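PDB 3E8P: Medium/long-chain acyl-CoA thioesterase YigI from Shewanella oneidensis, which probably hydrolyses medium- and long-chain fatty acyl-CoA thioesters to free fatty acids and coenzyme A, as a member of the hotdog-fold thioesterase superfamily. Local coordinates for residues D47-A52 with G81-F86; G71-V76 with M144-E149; T75-V80 with M113-L118. All blocks are in the same frame, centred on the assembly; numbering follows the deposited sequence.

All three interactions pack helix 70-90 against the one antiparallel sheet that wraps it, as the bun wraps the sausage in a hotdog fold. Along the helix, interaction 2 uses the first turns (71-76), interaction 3 the middle (75-80) and interaction 1 the later part (81-86). On the sheet they fall on strands 139-148, 109-117 (outermost within the chain) and 49-54 respectively. Interactions 2 and 3 share Thr75 and Val76, their centres about 6 Å apart; the centre of interaction 1 is about 12 Å from each. Strand 49-54 precedes the helix in sequence and the other two strands follow it, so one helix gathers earlier and later strands into a single buried core.

Interaction 1: D47-A52 with G81-F86; sequences DGVEVA and GGLTAF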
loop_
_atom_site.group_PDB
_atom_site.type_symbol
_atom_site.label_atom_id
_atom_site.label_comp_id
_atom_site.label_asym_id
_atom_site.label_seq_id
_atom_site.Cartn_x
_atom_site.Cartn_y
_atom_site.Cartn_z
ATOM N N ASP A 47 22.585 -12.687 5.926
ATOM C CA ASP A 47 21.900 -11.840 6.901
ATOM C C ASP A 47 20.930 -10.929 6.160
ATOM O O ASP A 47 19.764 -10.805 6.532
ATOM C CB ASP A 47 22.901 -10.975 7.668
ATOM C CG ASP A 47 23.836 -11.791 8.534
ATOM O OD1 ASP A 47 24.833 -11.217 9.028
ATOM O OD2 ASP A 47 23.573 -12.998 8.728
ATOM N N GLY A 48 21.431 -10.294 5.106
ATOM C CA GLY A 48 20.616 -9.392 4.319
ATOM C C GLY A 48 21.436 -8.648 3.286
ATOM O O GLY A 48 22.396 -9.184 2.740
ATOM N N VAL A 49 21.074 -7.401 3.024
ATOM C CA VAL A 49 21.789 -6.623 2.032
ATOM C C VAL A 49 21.947 -5.166 2.430
ATOM O O VAL A 49 21.135 -4.615 3.162
ATOM C CB VAL A 49 21.055 -6.647 0.679
ATOM C CG1 VAL A 49 19.678 -6.000 0.832
ATOM C CG2 VAL A 49 21.872 -5.906 -0.380
ATOM N N GLU A 50 23.012 -4.549 1.941
ATOM C CA GLU A 50 23.250 -3.146 2.189
ATOM C C GLU A 50 23.475 -2.552 0.817
ATOM O O GLU A 50 24.367 -2.985 0.076
ATOM C CB GLU A 50 24.479 -2.941 3.071
ATOM C CG GLU A 50 24.937 -1.490 3.162
ATOM C CD GLU A 50 25.773 -1.218 4.404
ATOM O OE1 GLU A 50 26.394 -0.133 4.491
ATOM O OE2 GLU A 50 25.798 -2.092 5.300
ATOM N N VAL A 51 22.637 -1.582 0.471
ATOM C CA VAL A 51 22.725 -0.910 -0.808
ATOM C C VAL A 51 23.071 0.544 -0.548
ATOM O O VAL A 51 22.538 1.162 0.375
ATOM C CB VAL A 51 21.386 -0.994 -1.581
ATOM C CG1 VAL A 51 21.449 -0.168 -2.845
ATOM C CG2 VAL A 51 21.088 -2.442 -1.933
ATOM N N ALA A 52 23.977 1.079 -1.357
ATOM C CA ALA A 52 24.393 2.464 -1.218
ATOM C C ALA A 52 24.426 3.130 -2.582
ATOM O O ALA A 52 24.619 2.475 -3.610
ATOM C CB ALA A 52 25.763 2.543 -0.569
ATOM N N GLY A 81 14.666 -4.580 -1.271
ATOM C CA GLY A 81 13.634 -5.562 -0.975
ATOM C C GLY A 81 13.778 -6.865 -1.743
ATOM O O GLY A 81 13.568 -7.943 -1.188
ATOM N N GLY A 82 14.132 -6.768 -3.021
ATOM C CA GLY A 82 14.296 -7.959 -3.834
ATOM C C GLY A 82 15.448 -8.822 -3.354
ATOM O O GLY A 82 15.303 -10.029 -3.211
ATOM N N LEU A 83 16.591 -8.195 -3.104
ATOM C CA LEU A 83 17.770 -8.906 -2.627
ATOM C C LEU A 83 17.543 -9.482 -1.224
ATOM O O LEU A 83 18.042 -10.567 -0.902
ATOM C CB LEU A 83 18.985 -7.970 -2.646
ATOM C CG LEU A 83 19.457 -7.607 -4.065
ATOM C CD1 LEU A 83 20.450 -6.444 -4.044
ATOM C CD2 LEU A 83 20.085 -8.840 -4.691
ATOM N N THR A 84 16.779 -8.763 -0.403
ATOM C CA THR A 84 16.466 -9.207 0.953
ATOM C C THR A 84 15.594 -10.456 0.843
ATOM O O THR A 84 15.786 -11.438 1.557
ATOM C CB THR A 84 15.663 -8.125 1.742
ATOM O OG1 THR A 84 16.449 -6.925 1.872
ATOM C CG2 THR A 84 15.255 -8.660 3.138
ATOM N N ALA A 85 14.631 -10.403 -0.067
ATOM C CA ALA A 85 13.727 -11.516 -0.278
ATOM C C ALA A 85 14.494 -12.747 -0.751
ATOM O O ALA A 85 14.276 -13.842 -0.243
ATOM C CB ALA A 85 12.656 -11.130 -1.294
ATOM N N PHE A 86 15.394 -12.565 -1.712
ATOM C CA PHE A 86 16.176 -13.676 -2.256
ATOM C C PHE A 86 17.125 -14.288 -1.217
ATOM O O PHE A 86 17.319 -15.496 -1.185
ATOM C CB PHE A 86 16.977 -13.219 -3.490
ATOM C CG PHE A 86 17.573 -14.354 -4.285
ATOM C CD1 PHE A 86 16.754 -15.237 -4.988
ATOM C CD2 PHE A 86 18.950 -14.554 -4.316
ATOM C CE1 PHE A 86 17.296 -16.305 -5.712
ATOM C CE2 PHE A 86 19.504 -15.620 -5.036
ATOM C CZ PHE A 86 18.674 -16.495 -5.734
#
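Val49 stands on strand 49-54 with its side chain crossing those of Leu83 and Thr84 at about a right angle, and its two methyls divide the helix surface between them. Val49 CG2 meets Leu83 CD1 at 4.0 Å, while Val49 CG1 lies over the start of the same side chain, 4.1 Å from Leu83 CB. Val49 CG1 also comes within 3.5 Å of Thr84 OG1. It can do so because chi1 of 63° lodges CG1 between the backbone N and the carbonyl carbon, leaving CG2 to reach Leu83. A beta-branched valine suits this place, since a short, wide side chain covers two neighbouring helix residues without needing length.

The hydroxyl of Thr84 is not left to the hydrocarbon: it bonds to the carbonyl O of Val80, one turn back, so that a polar group can lie buried beside a methyl. Leu83 also touches Ile41 of strand 40-44 and Val23 and Phe27 of helix 14-29, whereas Val49 also touches Val80 and Tyr44. This interlocking of aliphatic groups between a central helix and the concave side of an antiparallel sheet is characteristic of the hotdog fold.

Interaction 2: G71-V76 with M144-E149; sequences GVTATV and MELHNE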
loop_
_atom_site.group_PDB
_atom_site.type_symbol
_atom_site.label_atom_id
_atom_site.label_comp_id
_atom_site.label_asym_id
_atom_site.label_seq_id
_atom_site.Cartn_x
_atom_site.Cartn_y
_atom_site.Cartn_z
ATOM N N GLY A 71 11.852 9.062 -7.153
ATOM C CA GLY A 71 11.982 7.869 -7.973
ATOM C C GLY A 71 13.234 7.082 -7.621
ATOM O O GLY A 71 13.254 5.855 -7.721
ATOM N N VAL A 72 14.282 7.791 -7.208
ATOM C CA VAL A 72 15.528 7.146 -6.827
ATOM C C VAL A 72 15.303 6.410 -5.524
ATOM O O VAL A 72 15.712 5.261 -5.357
ATOM C CB VAL A 72 16.658 8.165 -6.593
ATOM C CG1 VAL A 72 17.879 7.450 -6.032
ATOM C CG2 VAL A 72 17.002 8.884 -7.897
ATOM N N THR A 73 14.654 7.086 -4.588
ATOM C CA THR A 73 14.370 6.476 -3.295
ATOM C C THR A 73 13.567 5.185 -3.503
ATOM O O THR A 73 13.874 4.156 -2.906
ATOM C CB THR A 73 13.590 7.449 -2.403
ATOM O OG1 THR A 73 14.404 8.599 -2.138
ATOM C CG2 THR A 73 13.217 6.792 -1.102
ATOM N N ALA A 74 12.560 5.245 -4.368
ATOM C CA ALA A 74 11.734 4.077 -4.661
ATOM C C ALA A 74 12.556 2.985 -5.342
ATOM O O ALA A 74 12.363 1.805 -5.071
ATOM C CB ALA A 74 10.564 4.475 -5.542
ATOM N N THR A 75 13.480 3.378 -6.220
ATOM C CA THR A 75 14.327 2.412 -6.927
ATOM C C THR A 75 15.200 1.640 -5.935
ATOM O O THR A 75 15.271 0.405 -5.982
ATOM C CB THR A 75 15.245 3.119 -7.977
ATOM O OG1 THR A 75 14.429 3.708 -8.993
ATOM C CG2 THR A 75 16.186 2.126 -8.639
ATOM N N VAL A 76 15.843 2.366 -5.024
ATOM C CA VAL A 76 16.706 1.739 -4.019
ATOM C C VAL A 76 15.931 0.814 -3.079
ATOM O O VAL A 76 16.352 -0.303 -2.804
ATOM C CB VAL A 76 17.435 2.801 -3.161
ATOM C CG1 VAL A 76 18.296 2.115 -2.095
ATOM C CG2 VAL A 76 18.286 3.680 -4.051
HETATM N N MSE A 144 11.740 -2.237 3.972
HETATM C CA MSE A 144 12.982 -1.608 3.553
HETATM C C MSE A 144 13.121 -0.258 4.222
HETATM O O MSE A 144 12.141 0.325 4.673
HETATM C CB MSE A 144 13.019 -1.421 2.035
HETATM C CG MSE A 144 12.891 -2.701 1.239
HETATM SE SE MSE A 144 11.043 -3.383 1.204
HETATM C CE MSE A 144 10.460 -2.580 -0.432
ATOM N N GLU A 145 14.339 0.251 4.244
ATOM C CA GLU A 145 14.603 1.525 4.875
ATOM C C GLU A 145 15.770 2.220 4.189
ATOM O O GLU A 145 16.776 1.592 3.855
ATOM C CB GLU A 145 14.907 1.273 6.357
ATOM C CG GLU A 145 15.658 2.351 7.075
ATOM C CD GLU A 145 17.129 2.418 6.696
ATOM O OE1 GLU A 145 17.793 1.359 6.591
ATOM O OE2 GLU A 145 17.623 3.548 6.519
ATOM N N LEU A 146 15.615 3.519 3.974
ATOM C CA LEU A 146 16.654 4.330 3.351
ATOM C C LEU A 146 17.016 5.484 4.298
ATOM O O LEU A 146 16.134 6.180 4.807
ATOM C CB LEU A 146 16.159 4.904 2.021
ATOM C CG LEU A 146 17.229 5.605 1.179
ATOM C CD1 LEU A 146 18.137 4.556 0.541
ATOM C CD2 LEU A 146 16.573 6.459 0.098
ATOM N N HIS A 147 18.308 5.670 4.540
ATOM C CA HIS A 147 18.783 6.754 5.397
ATOM C C HIS A 147 19.979 7.413 4.711
ATOM O O HIS A 147 20.493 6.877 3.728
ATOM C CB HIS A 147 19.180 6.227 6.789
ATOM C CG HIS A 147 20.311 5.241 6.784
ATOM N ND1 HIS A 147 20.114 3.875 6.736
ATOM C CD2 HIS A 147 21.653 5.424 6.858
ATOM C CE1 HIS A 147 21.284 3.261 6.782
ATOM N NE2 HIS A 147 22.234 4.179 6.856
ATOM N N ASN A 148 20.409 8.577 5.196
ATOM C CA ASN A 148 21.567 9.256 4.604
ATOM C C ASN A 148 22.799 8.970 5.468
ATOM O O ASN A 148 22.707 8.208 6.435
ATOM C CB ASN A 148 21.325 10.762 4.463
ATOM C CG ASN A 148 21.283 11.480 5.792
ATOM O OD1 ASN A 148 21.630 10.918 6.832
ATOM N ND2 ASN A 148 20.867 12.743 5.763
ATOM N N GLU A 149 23.937 9.583 5.144
ATOM C CA GLU A 149 25.181 9.290 5.872
ATOM C C GLU A 149 25.205 9.667 7.356
ATOM O O GLU A 149 26.078 9.206 8.104
ATOM C CB GLU A 149 26.397 9.909 5.147
ATOM C CG GLU A 149 26.615 11.414 5.335
ATOM C CD GLU A 149 25.630 12.289 4.571
ATOM O OE1 GLU A 149 24.929 11.781 3.664
ATOM O OE2 GLU A 149 25.565 13.502 4.870
#
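Leu146 of strand 139-148 contributes to the core between the central helix of the hotdog fold and its curved sheet, pointing at the first turns of helix 70-90. Its forked end straddles two helix residues one turn apart. Leu146 CD2 meets Thr73, lying 3.6 Å from Thr73 CG2 and 3.8 Å from Thr73 OG1, while Leu146 CD1 lies 3.6 Å from Val76 CG1. With chi1 at -172°, CG extends opposite the backbone N, and the two methyls spread toward separate partners. Val76 meets the leucine at about a right angle; Thr73 comes to it at a slant. Leucine suits the site because a branched end can serve two neighbours at once, and an alanine here would probably leave Thr73 and Val76 facing a gap between helix and strand.

Two of the polar groups bond within their own segment. Thr75 OG1 bonds to Gly71 O at 2.8 Å, and that carbonyl also accepts from Thr75 N, the two donors arriving from opposite faces of its plane. On the strand, His147 ND1 bonds to Glu145 OE2, which lies almost in the imidazole plane and is met on its syn side; the other carboxylate oxygen, OE1, is engaged by Thr129. Close side-chain packing joins helix to strand, so the contact is mainly apolar and rests on shape, while the nearby Thr75, Glu145 and His147 have polar partners that do not bridge the two segments.

Interaction 3: T75-V80 with M113-L118; sequences TVLDVV and MRVDYL
Helix 75-80 and strand 113-117 cross at a steep slant, closer to antiparallel than parallel, their N-to-C directions 133° apart and their axes 9.7 Å from one another at closest approach. The CA atoms come nearest at Asp78 and Met113, 7.4 Å apart, and Leu77 faces Val115 a little farther off.

Met113, a selenomethionine, reaches out in an extended chain that bends only at its last torsion, chi3 61°. That brings Met113 SE 3.7 Å from Asp78 CB, with the terminal methyl beside it. The long, flexible chain of methionine suits the span; selenium stands for sulfur here. Asp78 OD2 bonds to the hydroxyls of Thr110 and Tyr161, which gives this buried carboxylate oxygen two polar partners. Next along, Leu77 CD1 packs 3.7 Å from Val115 CG1, the two side chains meeting obliquely, and that valine methyl lies over one face of the Tyr117 ring, offset toward its rim. Arg114 grips Asp116 side-on, Arg114 NE to Asp116 OD2 at 3.0 Å and NH2 to OD1, and NH1 forms a salt bridge with Asp112 of the third subunit.

On the helix, Leu77 also touches Met144 and Leu146, while Val76 and Val80 touch both strand 49-54 and strand 139-148. Strand 109-117 pairs in an antiparallel ladder with a strand of the second subunit, carrying the sheet across the interface.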
loop_
_atom_site.group_PDB
_atom_site.type_symbol
_atom_site.label_atom_id
_atom_site.label_comp_id
_atom_site.label_asym_id
_atom_site.label_seq_id
_atom_site.Cartn_x
_atom_site.Cartn_y
_atom_site.Cartn_z
ATOM N N THR A 75 13.480 3.378 -6.220
ATOM C CA THR A 75 14.327 2.412 -6.927
ATOM C C THR A 75 15.200 1.640 -5.935
ATOM O O THR A 75 15.271 0.405 -5.982
ATOM C CB THR A 75 15.245 3.119 -7.977
ATOM O OG1 THR A 75 14.429 3.708 -8.993
ATOM C CG2 THR A 75 16.186 2.126 -8.639
ATOM N N VAL A 76 15.843 2.366 -5.024
ATOM C CA VAL A 76 16.706 1.739 -4.019
ATOM C C VAL A 76 15.931 0.814 -3.079
ATOM O O VAL A 76 16.352 -0.303 -2.804
ATOM C CB VAL A 76 17.435 2.801 -3.161
ATOM C CG1 VAL A 76 18.296 2.115 -2.095
ATOM C CG2 VAL A 76 18.286 3.680 -4.051
ATOM N N LEU A 77 14.787 1.280 -2.593
ATOM C CA LEU A 77 13.987 0.473 -1.682
ATOM C C LEU A 77 13.524 -0.832 -2.324
ATOM O O LEU A 77 13.502 -1.871 -1.661
ATOM C CB LEU A 77 12.780 1.273 -1.184
ATOM C CG LEU A 77 13.091 2.445 -0.248
ATOM C CD1 LEU A 77 11.855 3.321 -0.078
ATOM C CD2 LEU A 77 13.547 1.916 1.090
ATOM N N ASP A 78 13.162 -0.784 -3.606
ATOM C CA ASP A 78 12.695 -1.983 -4.319
ATOM C C ASP A 78 13.817 -3.008 -4.495
ATOM O O ASP A 78 13.616 -4.210 -4.294
ATOM C CB ASP A 78 12.130 -1.625 -5.701
ATOM C CG ASP A 78 11.444 -2.814 -6.374
ATOM O OD1 ASP A 78 11.331 -2.824 -7.616
ATOM O OD2 ASP A 78 11.002 -3.740 -5.656
ATOM N N VAL A 79 14.994 -2.521 -4.871
ATOM C CA VAL A 79 16.162 -3.372 -5.059
ATOM C C VAL A 79 16.597 -4.000 -3.732
ATOM O O VAL A 79 16.948 -5.185 -3.680
ATOM C CB VAL A 79 17.337 -2.562 -5.649
ATOM C CG1 VAL A 79 18.576 -3.451 -5.756
ATOM C CG2 VAL A 79 16.940 -2.003 -7.021
ATOM N N VAL A 80 16.584 -3.207 -2.660
ATOM C CA VAL A 80 16.936 -3.728 -1.343
ATOM C C VAL A 80 15.944 -4.840 -1.009
ATOM O O VAL A 80 16.326 -5.911 -0.537
ATOM C CB VAL A 80 16.821 -2.647 -0.239
ATOM C CG1 VAL A 80 16.756 -3.313 1.130
ATOM C CG2 VAL A 80 18.010 -1.700 -0.295
HETATM N N MSE A 113 4.544 -2.806 -4.012
HETATM C CA MSE A 113 5.399 -2.076 -3.095
HETATM C C MSE A 113 4.756 -0.785 -2.644
HETATM O O MSE A 113 4.087 -0.096 -3.423
HETATM C CB MSE A 113 6.747 -1.739 -3.743
HETATM C CG MSE A 113 7.600 -0.809 -2.877
HETATM SE SE MSE A 113 9.341 -0.323 -3.611
HETATM C CE MSE A 113 8.719 0.573 -5.213
ATOM N N ARG A 114 4.975 -0.467 -1.375
ATOM C CA ARG A 114 4.482 0.763 -0.792
ATOM C C ARG A 114 5.676 1.521 -0.245
ATOM O O ARG A 114 6.490 0.971 0.492
ATOM C CB ARG A 114 3.510 0.499 0.360
ATOM C CG ARG A 114 3.172 1.770 1.141
ATOM C CD ARG A 114 2.400 1.474 2.422
ATOM N NE ARG A 114 2.113 2.691 3.180
ATOM C CZ ARG A 114 0.960 3.361 3.147
ATOM N NH1 ARG A 114 -0.051 2.943 2.389
ATOM N NH2 ARG A 114 0.815 4.460 3.881
ATOM N N VAL A 115 5.787 2.786 -0.613
ATOM C CA VAL A 115 6.866 3.607 -0.120
ATOM C C VAL A 115 6.271 4.727 0.714
ATOM O O VAL A 115 5.311 5.387 0.297
ATOM C CB VAL A 115 7.663 4.233 -1.272
ATOM C CG1 VAL A 115 8.741 5.144 -0.716
ATOM C CG2 VAL A 115 8.272 3.144 -2.133
ATOM N N ASP A 116 6.827 4.934 1.896
ATOM C CA ASP A 116 6.377 6.011 2.772
ATOM C C ASP A 116 7.519 7.035 2.827
ATOM O O ASP A 116 8.610 6.732 3.321
ATOM C CB ASP A 116 6.060 5.460 4.173
ATOM C CG ASP A 116 4.731 4.690 4.217
ATOM O OD1 ASP A 116 3.652 5.317 4.092
ATOM O OD2 ASP A 116 4.764 3.456 4.375
ATOM N N TYR A 117 7.267 8.222 2.279
ATOM C CA TYR A 117 8.242 9.312 2.254
ATOM C C TYR A 117 8.141 10.077 3.562
ATOM O O TYR A 117 7.196 10.820 3.795
ATOM C CB TYR A 117 7.968 10.238 1.060
ATOM C CG TYR A 117 8.148 9.543 -0.282
ATOM C CD1 TYR A 117 7.086 8.903 -0.917
ATOM C CD2 TYR A 117 9.399 9.477 -0.884
ATOM C CE1 TYR A 117 7.277 8.215 -2.123
ATOM C CE2 TYR A 117 9.596 8.796 -2.073
ATOM C CZ TYR A 117 8.540 8.167 -2.688
ATOM O OH TYR A 117 8.766 7.479 -3.857
ATOM N N LEU A 118 9.132 9.893 4.417
ATOM C CA LEU A 118 9.134 10.511 5.740
ATOM C C LEU A 118 9.551 11.977 5.778
ATOM O O LEU A 118 8.927 12.778 6.470
ATOM C CB LEU A 118 10.037 9.690 6.674
ATOM C CG LEU A 118 9.775 8.181 6.609
ATOM C CD1 LEU A 118 10.856 7.424 7.346
ATOM C CD2 LEU A 118 8.395 7.888 7.194
#